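Local coordinates for protein titin (PDB 2A38) that is a giant muscle protein whose N-terminal pair of immunoglobulin domains probably helps anchor it in the sarcomere, at residues M1-L12 with F25-P33; E100-Q111 with L123-P133. All blocks are in the same frame, centred on the assembly; numbering follows the deposited sequence.

Contact 1. Residues M1-L12 with F25-P33; sequences MTTQAPTFTQPL and FEAHISGFP. With CD (cadmium ion), chain D.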
# COMPACT_ATOMS: atom_id res chain seq x y z
N MET A 1 31.49 -23.95 29.54
CA MET A 1 30.94 -22.96 30.50
C MET A 1 29.67 -23.45 31.17
O MET A 1 29.28 -24.61 31.02
CB MET A 1 30.69 -21.62 29.80
CG MET A 1 29.92 -21.71 28.49
SD MET A 1 29.74 -20.10 27.67
CE MET A 1 27.99 -19.74 27.96
N THR A 2 29.01 -22.56 31.89
CA THR A 2 27.80 -22.89 32.64
C THR A 2 26.51 -23.06 31.85
O THR A 2 26.20 -22.25 30.97
CB THR A 2 27.51 -21.83 33.71
OG1 THR A 2 28.75 -21.40 34.29
CG2 THR A 2 26.61 -22.40 34.79
N THR A 3 25.76 -24.12 32.17
CA THR A 3 24.47 -24.34 31.53
C THR A 3 23.61 -23.22 32.10
O THR A 3 23.79 -22.80 33.24
CB THR A 3 23.83 -25.68 31.94
OG1 THR A 3 23.55 -25.66 33.34
CG2 THR A 3 24.76 -26.82 31.61
N GLN A 4 22.66 -22.73 31.31
CA GLN A 4 21.85 -21.62 31.77
C GLN A 4 20.50 -21.57 31.07
O GLN A 4 20.43 -21.68 29.85
CB GLN A 4 22.65 -20.35 31.53
CG GLN A 4 21.92 -19.06 31.75
CD GLN A 4 22.84 -17.89 31.48
OE1 GLN A 4 23.74 -17.59 32.28
NE2 GLN A 4 22.63 -17.23 30.34
N ALA A 5 19.44 -21.42 31.86
CA ALA A 5 18.09 -21.36 31.33
C ALA A 5 18.00 -20.16 30.38
O ALA A 5 18.79 -19.22 30.48
CB ALA A 5 17.07 -21.22 32.47
N PRO A 6 17.04 -20.18 29.45
CA PRO A 6 16.88 -19.08 28.49
C PRO A 6 16.54 -17.76 29.15
O PRO A 6 15.78 -17.71 30.12
CB PRO A 6 15.76 -19.58 27.59
CG PRO A 6 15.88 -21.08 27.68
CD PRO A 6 16.09 -21.26 29.15
N THR A 7 17.07 -16.68 28.60
CA THR A 7 16.84 -15.34 29.14
C THR A 7 16.84 -14.35 27.98
O THR A 7 17.58 -14.53 27.01
CB THR A 7 17.97 -14.94 30.12
OG1 THR A 7 17.61 -13.74 30.81
CG2 THR A 7 19.26 -14.67 29.36
N PHE A 8 16.01 -13.32 28.09
CA PHE A 8 16.00 -12.30 27.05
C PHE A 8 16.84 -11.13 27.52
O PHE A 8 16.49 -10.44 28.46
CB PHE A 8 14.58 -11.82 26.78
CG PHE A 8 13.78 -12.78 25.98
CD1 PHE A 8 13.15 -13.85 26.59
CD2 PHE A 8 13.70 -12.65 24.60
CE1 PHE A 8 12.45 -14.79 25.84
CE2 PHE A 8 13.01 -13.58 23.84
CZ PHE A 8 12.38 -14.66 24.47
N THR A 9 17.98 -10.92 26.87
CA THR A 9 18.81 -9.81 27.27
C THR A 9 18.23 -8.53 26.66
O THR A 9 18.55 -7.43 27.08
CB THR A 9 20.27 -10.03 26.84
OG1 THR A 9 20.34 -10.23 25.43
CG2 THR A 9 20.84 -11.25 27.56
N GLN A 10 17.37 -8.71 25.66
CA GLN A 10 16.66 -7.62 24.99
C GLN A 10 15.30 -8.19 24.64
O GLN A 10 15.19 -9.09 23.81
CB GLN A 10 17.37 -7.19 23.70
CG GLN A 10 18.55 -6.27 23.90
CD GLN A 10 18.21 -5.03 24.72
OE1 GLN A 10 17.17 -4.38 24.50
NE2 GLN A 10 19.08 -4.68 25.66
N PRO A 11 14.23 -7.68 25.27
CA PRO A 11 12.89 -8.19 24.98
C PRO A 11 12.28 -7.62 23.72
O PRO A 11 12.83 -6.70 23.11
CB PRO A 11 12.10 -7.80 26.23
CG PRO A 11 12.70 -6.45 26.55
CD PRO A 11 14.20 -6.67 26.35
N LEU A 12 11.15 -8.19 23.33
CA LEU A 12 10.44 -7.72 22.15
C LEU A 12 9.82 -6.39 22.52
O LEU A 12 9.34 -6.22 23.64
CB LEU A 12 9.32 -8.68 21.76
CG LEU A 12 9.70 -10.06 21.27
CD1 LEU A 12 8.45 -10.80 20.86
CD2 LEU A 12 10.65 -9.93 20.10
N PHE A 25 10.30 -7.36 14.50
CA PHE A 25 10.34 -7.73 15.90
C PHE A 25 11.73 -8.33 16.05
O PHE A 25 12.14 -9.15 15.24
CB PHE A 25 9.28 -8.79 16.21
CG PHE A 25 7.93 -8.22 16.55
CD1 PHE A 25 6.81 -8.58 15.81
CD2 PHE A 25 7.79 -7.33 17.61
CE1 PHE A 25 5.55 -8.06 16.14
CE2 PHE A 25 6.53 -6.81 17.95
CZ PHE A 25 5.42 -7.17 17.21
N GLU A 26 12.46 -7.89 17.07
CA GLU A 26 13.80 -8.41 17.30
C GLU A 26 14.01 -8.61 18.79
O GLU A 26 13.45 -7.89 19.61
CB GLU A 26 14.85 -7.43 16.75
CG GLU A 26 16.29 -7.89 16.93
CD GLU A 26 17.10 -6.97 17.84
OE1 GLU A 26 16.63 -6.67 18.96
OE2 GLU A 26 18.20 -6.54 17.43
N ALA A 27 14.81 -9.60 19.15
CA ALA A 27 15.07 -9.88 20.54
C ALA A 27 16.44 -10.52 20.67
O ALA A 27 16.95 -11.08 19.71
CB ALA A 27 14.02 -10.82 21.08
N HIS A 28 17.03 -10.41 21.84
CA HIS A 28 18.32 -11.03 22.09
C HIS A 28 18.06 -12.07 23.14
O HIS A 28 17.51 -11.78 24.20
CB HIS A 28 19.32 -10.01 22.59
CG HIS A 28 19.86 -9.14 21.50
ND1 HIS A 28 21.05 -9.41 20.85
CD2 HIS A 28 19.34 -8.05 20.90
CE1 HIS A 28 21.23 -8.52 19.90
NE2 HIS A 28 20.22 -7.68 19.91
N ILE A 29 18.47 -13.28 22.84
CA ILE A 29 18.26 -14.38 23.75
C ILE A 29 19.58 -14.98 24.17
O ILE A 29 20.48 -15.20 23.34
CB ILE A 29 17.41 -15.46 23.08
CG1 ILE A 29 16.06 -14.85 22.68
CG2 ILE A 29 17.24 -16.65 24.03
CD1 ILE A 29 15.19 -15.77 21.87
N SER A 30 19.70 -15.25 25.46
CA SER A 30 20.90 -15.85 26.01
C SER A 30 20.51 -17.23 26.53
O SER A 30 19.33 -17.54 26.66
CB SER A 30 21.44 -14.97 27.14
OG SER A 30 22.75 -15.34 27.50
N GLY A 31 21.49 -18.08 26.81
CA GLY A 31 21.19 -19.41 27.31
C GLY A 31 22.25 -20.42 26.90
O GLY A 31 22.94 -20.24 25.89
N PHE A 32 22.41 -21.47 27.68
CA PHE A 32 23.40 -22.48 27.34
C PHE A 32 22.96 -23.87 27.80
O PHE A 32 22.68 -24.07 28.97
CB PHE A 32 24.76 -22.15 27.95
CG PHE A 32 25.85 -23.04 27.47
CD1 PHE A 32 26.32 -22.92 26.16
CD2 PHE A 32 26.35 -24.06 28.27
CE1 PHE A 32 27.28 -23.81 25.66
CE2 PHE A 32 27.31 -24.95 27.78
CZ PHE A 32 27.77 -24.82 26.47
N PRO A 33 22.89 -24.84 26.87
CA PRO A 33 23.19 -24.71 25.43
C PRO A 33 22.27 -23.69 24.75
O PRO A 33 21.24 -23.32 25.31
CB PRO A 33 22.97 -26.12 24.91
CG PRO A 33 23.28 -26.97 26.10
CD PRO A 33 22.58 -26.24 27.20
CD CD D . 19.85 -5.71 18.57
O HOH W 1 18.08 -4.98 19.85
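Met1 lies over one face of the Phe32 ring, its CG 4.1 Å from the ring centroid and almost on the ring normal; SD follows above the same face at 4.9 Å from that centroid, a Met-aromatic contact. At the ring's edge, in its plane, sits Thr3 CA. The Phe8 ring takes Ala27 CB and Gln10 O at its edge, while Phe8 CE2 reaches Ile29 CG1 at 3.5 Å. Gln10 runs alongside His28, Gln10 CB 3.5 Å from His28 CD2 and the amide plane 82° from the imidazole. His28 NE2 (2.4 Å), Glu26 OE2 and a water bind the cadmium ion; Glu26 OE2 also accepts a hydrogen bond from Arg62 NE. With chi1 at -179°, Glu26 CG is anti to its own N, and a bend at chi2 brings the carboxylate to the metal.

Paired backbone bonds join Gln4 to Phe32 and Thr7 to Ser30. Thr9 and Gln10 both face His28 in a classic beta bulge: Thr9 N donates to His28 O at 2.8 Å, Gln10 N only weakly. Strand 4-8 lies at the edge of its four-stranded sheet, antiparallel to 23-32, which bonds onward to 62-67; Phe8, Ala27 and Ile29 pack inward on Leu80 of strand 76-84.

Contact 2. Residues E100-Q111 with L123-P133; sequences ETAPPNFVQRLQ and LQVRVTGIPTP
A classic beta bulge marks this edge pairing of an immunoglobulin sheet: Val107 and Gln108 both face Arg126. Val107 N donates to Arg126 O at 2.9 Å, while Gln108 N reaches the same oxygen in a straighter but weak bond; Arg126 N returns to a lone pair of Gln108 O. At the bulge Val107 CB lies beside Arg126 CD. Earlier in the first strand, paired backbone bonds link Ala102 with Ile130 and Asn105 with Thr128, with a second bulge between them. Ile130 CG2 lies 3.2 Å from Glu100 O, and Ile130 CD1 meets the Glu100 carboxylate.

On the inner side, Phe106 lies alongside Val127, CE2 3.4 Å from Val127 CG2, and has Val125 CB at its edge. Leu110 CD2 presses tightly on Val125 CG1 at 3.5 Å. The Pro104 and Pro133 rings pass one another head to tail, Pro104 CB 4.0 Å from Pro133 CG.

The other face is more polar. Gln108 stretches obliquely across Gln124, amide planes 50° apart, and NE2 donates to a water that in turn donates to Arg109 O and Gln124 O, at 2.7 Å and 2.9 Å.

Phe106 and Val125 meet Val176 of strand 172-180 in the opposing sheet. The first strand pairs here, turns a corner at Val107, and continues as 113-115, parallel to 183-193 in the other sheet: the split first strand of the I-set sandwich.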
# COMPACT_ATOMS: atom_id res chain seq x y z
N GLU A 100 -2.97 3.31 6.09
CA GLU A 100 -2.23 4.18 5.18
C GLU A 100 -3.17 4.98 4.28
O GLU A 100 -4.21 4.48 3.85
CB GLU A 100 -1.29 3.32 4.32
CG GLU A 100 -0.61 4.07 3.18
CD GLU A 100 0.10 3.12 2.22
OE1 GLU A 100 -0.51 2.10 1.82
OE2 GLU A 100 1.27 3.41 1.85
N THR A 101 -2.80 6.22 4.02
CA THR A 101 -3.59 7.09 3.15
C THR A 101 -2.68 7.97 2.31
O THR A 101 -1.54 8.26 2.68
CB THR A 101 -4.56 7.99 3.95
OG1 THR A 101 -3.84 8.72 4.95
CG2 THR A 101 -5.65 7.15 4.61
N ALA A 102 -3.20 8.41 1.17
CA ALA A 102 -2.47 9.26 0.24
C ALA A 102 -3.51 10.04 -0.56
O ALA A 102 -4.48 9.46 -1.03
CB ALA A 102 -1.63 8.41 -0.70
N PRO A 103 -3.32 11.36 -0.71
CA PRO A 103 -4.31 12.13 -1.48
C PRO A 103 -4.21 11.75 -2.95
O PRO A 103 -3.23 11.14 -3.38
CB PRO A 103 -3.88 13.57 -1.22
CG PRO A 103 -2.38 13.44 -1.14
CD PRO A 103 -2.19 12.20 -0.29
N PRO A 104 -5.24 12.09 -3.75
CA PRO A 104 -5.21 11.75 -5.18
C PRO A 104 -4.02 12.44 -5.85
O PRO A 104 -3.72 13.60 -5.58
CB PRO A 104 -6.54 12.28 -5.68
CG PRO A 104 -7.43 12.19 -4.46
CD PRO A 104 -6.52 12.73 -3.39
N ASN A 105 -3.35 11.72 -6.72
CA ASN A 105 -2.20 12.25 -7.41
C ASN A 105 -2.24 11.89 -8.89
O ASN A 105 -2.54 10.75 -9.25
CB ASN A 105 -0.94 11.68 -6.77
CG ASN A 105 0.32 12.13 -7.47
OD1 ASN A 105 0.53 13.33 -7.66
ND2 ASN A 105 1.16 11.18 -7.86
N PHE A 106 -1.97 12.87 -9.75
CA PHE A 106 -1.96 12.62 -11.18
C PHE A 106 -0.57 12.23 -11.64
O PHE A 106 0.29 13.09 -11.79
CB PHE A 106 -2.42 13.85 -11.95
CG PHE A 106 -3.89 14.10 -11.86
CD1 PHE A 106 -4.39 14.98 -10.93
CD2 PHE A 106 -4.77 13.40 -12.67
CE1 PHE A 106 -5.76 15.17 -10.80
CE2 PHE A 106 -6.13 13.58 -12.54
CZ PHE A 106 -6.63 14.46 -11.61
N VAL A 107 -0.36 10.94 -11.86
CA VAL A 107 0.93 10.45 -12.33
C VAL A 107 1.01 10.94 -13.77
O VAL A 107 2.06 11.40 -14.22
CB VAL A 107 0.99 8.91 -12.30
CG1 VAL A 107 2.28 8.42 -12.93
CG2 VAL A 107 0.88 8.43 -10.86
N GLN A 108 -0.11 10.82 -14.47
CA GLN A 108 -0.22 11.29 -15.85
C GLN A 108 -1.37 12.29 -15.89
O GLN A 108 -2.51 11.96 -15.56
CB GLN A 108 -0.52 10.14 -16.81
CG GLN A 108 -0.57 10.59 -18.26
CD GLN A 108 -1.10 9.52 -19.18
OE1 GLN A 108 -1.03 8.33 -18.86
NE2 GLN A 108 -1.62 9.93 -20.33
N ARG A 109 -1.05 13.52 -16.28
CA ARG A 109 -2.02 14.61 -16.35
C ARG A 109 -2.57 14.81 -17.75
O ARG A 109 -2.02 14.28 -18.72
CB ARG A 109 -1.36 15.91 -15.90
CG ARG A 109 -1.01 15.96 -14.44
CD ARG A 109 -0.27 17.24 -14.09
NE ARG A 109 -0.25 17.46 -12.65
CZ ARG A 109 0.64 18.21 -12.01
NH1 ARG A 109 1.60 18.83 -12.69
NH2 ARG A 109 0.57 18.34 -10.69
N LEU A 110 -3.64 15.58 -17.85
CA LEU A 110 -4.25 15.90 -19.14
C LEU A 110 -3.27 16.83 -19.86
O LEU A 110 -2.58 17.61 -19.21
CB LEU A 110 -5.56 16.66 -18.95
CG LEU A 110 -6.83 15.99 -18.44
CD1 LEU A 110 -7.96 17.02 -18.41
CD2 LEU A 110 -7.19 14.83 -19.35
N GLN A 111 -3.23 16.76 -21.18
CA GLN A 111 -2.36 17.64 -21.95
C GLN A 111 -3.19 18.36 -23.00
O GLN A 111 -4.05 17.75 -23.63
CB GLN A 111 -1.24 16.85 -22.63
CG GLN A 111 -0.21 16.27 -21.68
CD GLN A 111 0.91 15.56 -22.42
OE1 GLN A 111 1.66 16.19 -23.19
NE2 GLN A 111 1.04 14.24 -22.21
N LEU A 123 -7.86 11.82 -24.50
CA LEU A 123 -7.29 12.55 -23.37
C LEU A 123 -7.21 11.54 -22.22
O LEU A 123 -8.22 10.98 -21.82
CB LEU A 123 -8.21 13.71 -22.99
CG LEU A 123 -8.58 14.67 -24.13
CD1 LEU A 123 -9.64 15.67 -23.68
CD2 LEU A 123 -7.33 15.39 -24.58
N GLN A 124 -6.01 11.31 -21.70
CA GLN A 124 -5.83 10.36 -20.61
C GLN A 124 -5.19 10.92 -19.36
O GLN A 124 -4.45 11.90 -19.40
CB GLN A 124 -4.95 9.18 -21.03
CG GLN A 124 -5.47 8.34 -22.15
CD GLN A 124 -4.74 7.02 -22.21
OE1 GLN A 124 -3.55 6.94 -21.88
NE2 GLN A 124 -5.44 5.97 -22.64
N VAL A 125 -5.46 10.24 -18.24
CA VAL A 125 -4.90 10.58 -16.95
C VAL A 125 -4.67 9.27 -16.19
O VAL A 125 -5.35 8.26 -16.43
CB VAL A 125 -5.87 11.45 -16.10
CG1 VAL A 125 -6.13 12.77 -16.79
CG2 VAL A 125 -7.18 10.70 -15.87
N ARG A 126 -3.70 9.26 -15.31
CA ARG A 126 -3.43 8.09 -14.48
C ARG A 126 -3.46 8.66 -13.06
O ARG A 126 -2.71 9.58 -12.74
CB ARG A 126 -2.06 7.48 -14.78
CG ARG A 126 -1.75 6.30 -13.88
CD ARG A 126 -0.45 5.62 -14.24
NE ARG A 126 -0.58 4.75 -15.41
CZ ARG A 126 -1.21 3.58 -15.40
NH1 ARG A 126 -1.79 3.13 -14.29
NH2 ARG A 126 -1.26 2.85 -16.51
N VAL A 127 -4.35 8.14 -12.23
CA VAL A 127 -4.51 8.65 -10.87
C VAL A 127 -4.28 7.59 -9.80
O VAL A 127 -4.73 6.45 -9.93
CB VAL A 127 -5.93 9.22 -10.65
CG1 VAL A 127 -6.03 9.84 -9.26
CG2 VAL A 127 -6.26 10.24 -11.71
N THR A 128 -3.61 7.99 -8.73
CA THR A 128 -3.35 7.10 -7.60
C THR A 128 -3.86 7.76 -6.33
O THR A 128 -4.13 8.96 -6.31
CB THR A 128 -1.85 6.80 -7.43
OG1 THR A 128 -1.14 8.04 -7.30
CG2 THR A 128 -1.32 6.01 -8.64
N GLY A 129 -3.97 6.97 -5.27
CA GLY A 129 -4.44 7.49 -4.00
C GLY A 129 -5.05 6.39 -3.15
O GLY A 129 -5.51 5.37 -3.66
N ILE A 130 -5.05 6.62 -1.84
CA ILE A 130 -5.60 5.66 -0.87
C ILE A 130 -6.40 6.46 0.15
O ILE A 130 -5.84 7.30 0.85
CB ILE A 130 -4.46 4.92 -0.12
CG1 ILE A 130 -3.49 4.31 -1.14
CG2 ILE A 130 -5.03 3.85 0.79
CD1 ILE A 130 -2.16 3.87 -0.55
N PRO A 131 -7.71 6.22 0.24
CA PRO A 131 -8.53 5.27 -0.53
C PRO A 131 -8.49 5.56 -2.02
O PRO A 131 -8.07 6.65 -2.44
CB PRO A 131 -9.94 5.48 0.03
CG PRO A 131 -9.70 6.00 1.40
CD PRO A 131 -8.55 6.96 1.20
N THR A 132 -8.94 4.61 -2.82
CA THR A 132 -8.98 4.80 -4.27
C THR A 132 -9.80 6.05 -4.58
O THR A 132 -10.91 6.22 -4.06
CB THR A 132 -9.62 3.60 -4.94
OG1 THR A 132 -8.93 2.41 -4.53
CG2 THR A 132 -9.55 3.74 -6.45
N PRO A 133 -9.28 6.94 -5.43
CA PRO A 133 -10.02 8.16 -5.76
C PRO A 133 -11.23 7.95 -6.66
O PRO A 133 -11.30 6.98 -7.42
CB PRO A 133 -8.97 9.03 -6.44
CG PRO A 133 -7.66 8.49 -5.93
CD PRO A 133 -7.91 7.01 -5.95
O HOH W 2 -1.41 9.10 -4.48
O HOH W 3 -2.22 12.81 -20.93
O HOH W 4 -4.20 13.67 -22.25

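Overall arrangement
Contact 1 and contact 2 come in series along the chain, each joining the first strand of an immunoglobulin domain to its sheet neighbour: 4-8 with 23-32, then 102-106 with 119-130. Their centres are 49 Å apart, their nearest atoms about 17 Å, and they lie on opposite sides of the chain's centre without touching. No sheet is shared. Strand 87-98 closes the first domain, and after one more residue the chain enters residues 100-111, so contact 2 starts at the connection between domains. The same bulged pairing recurs in both, but the cadmium ion belongs to contact 1. The result is an elongated tandem of two separately built sandwiches.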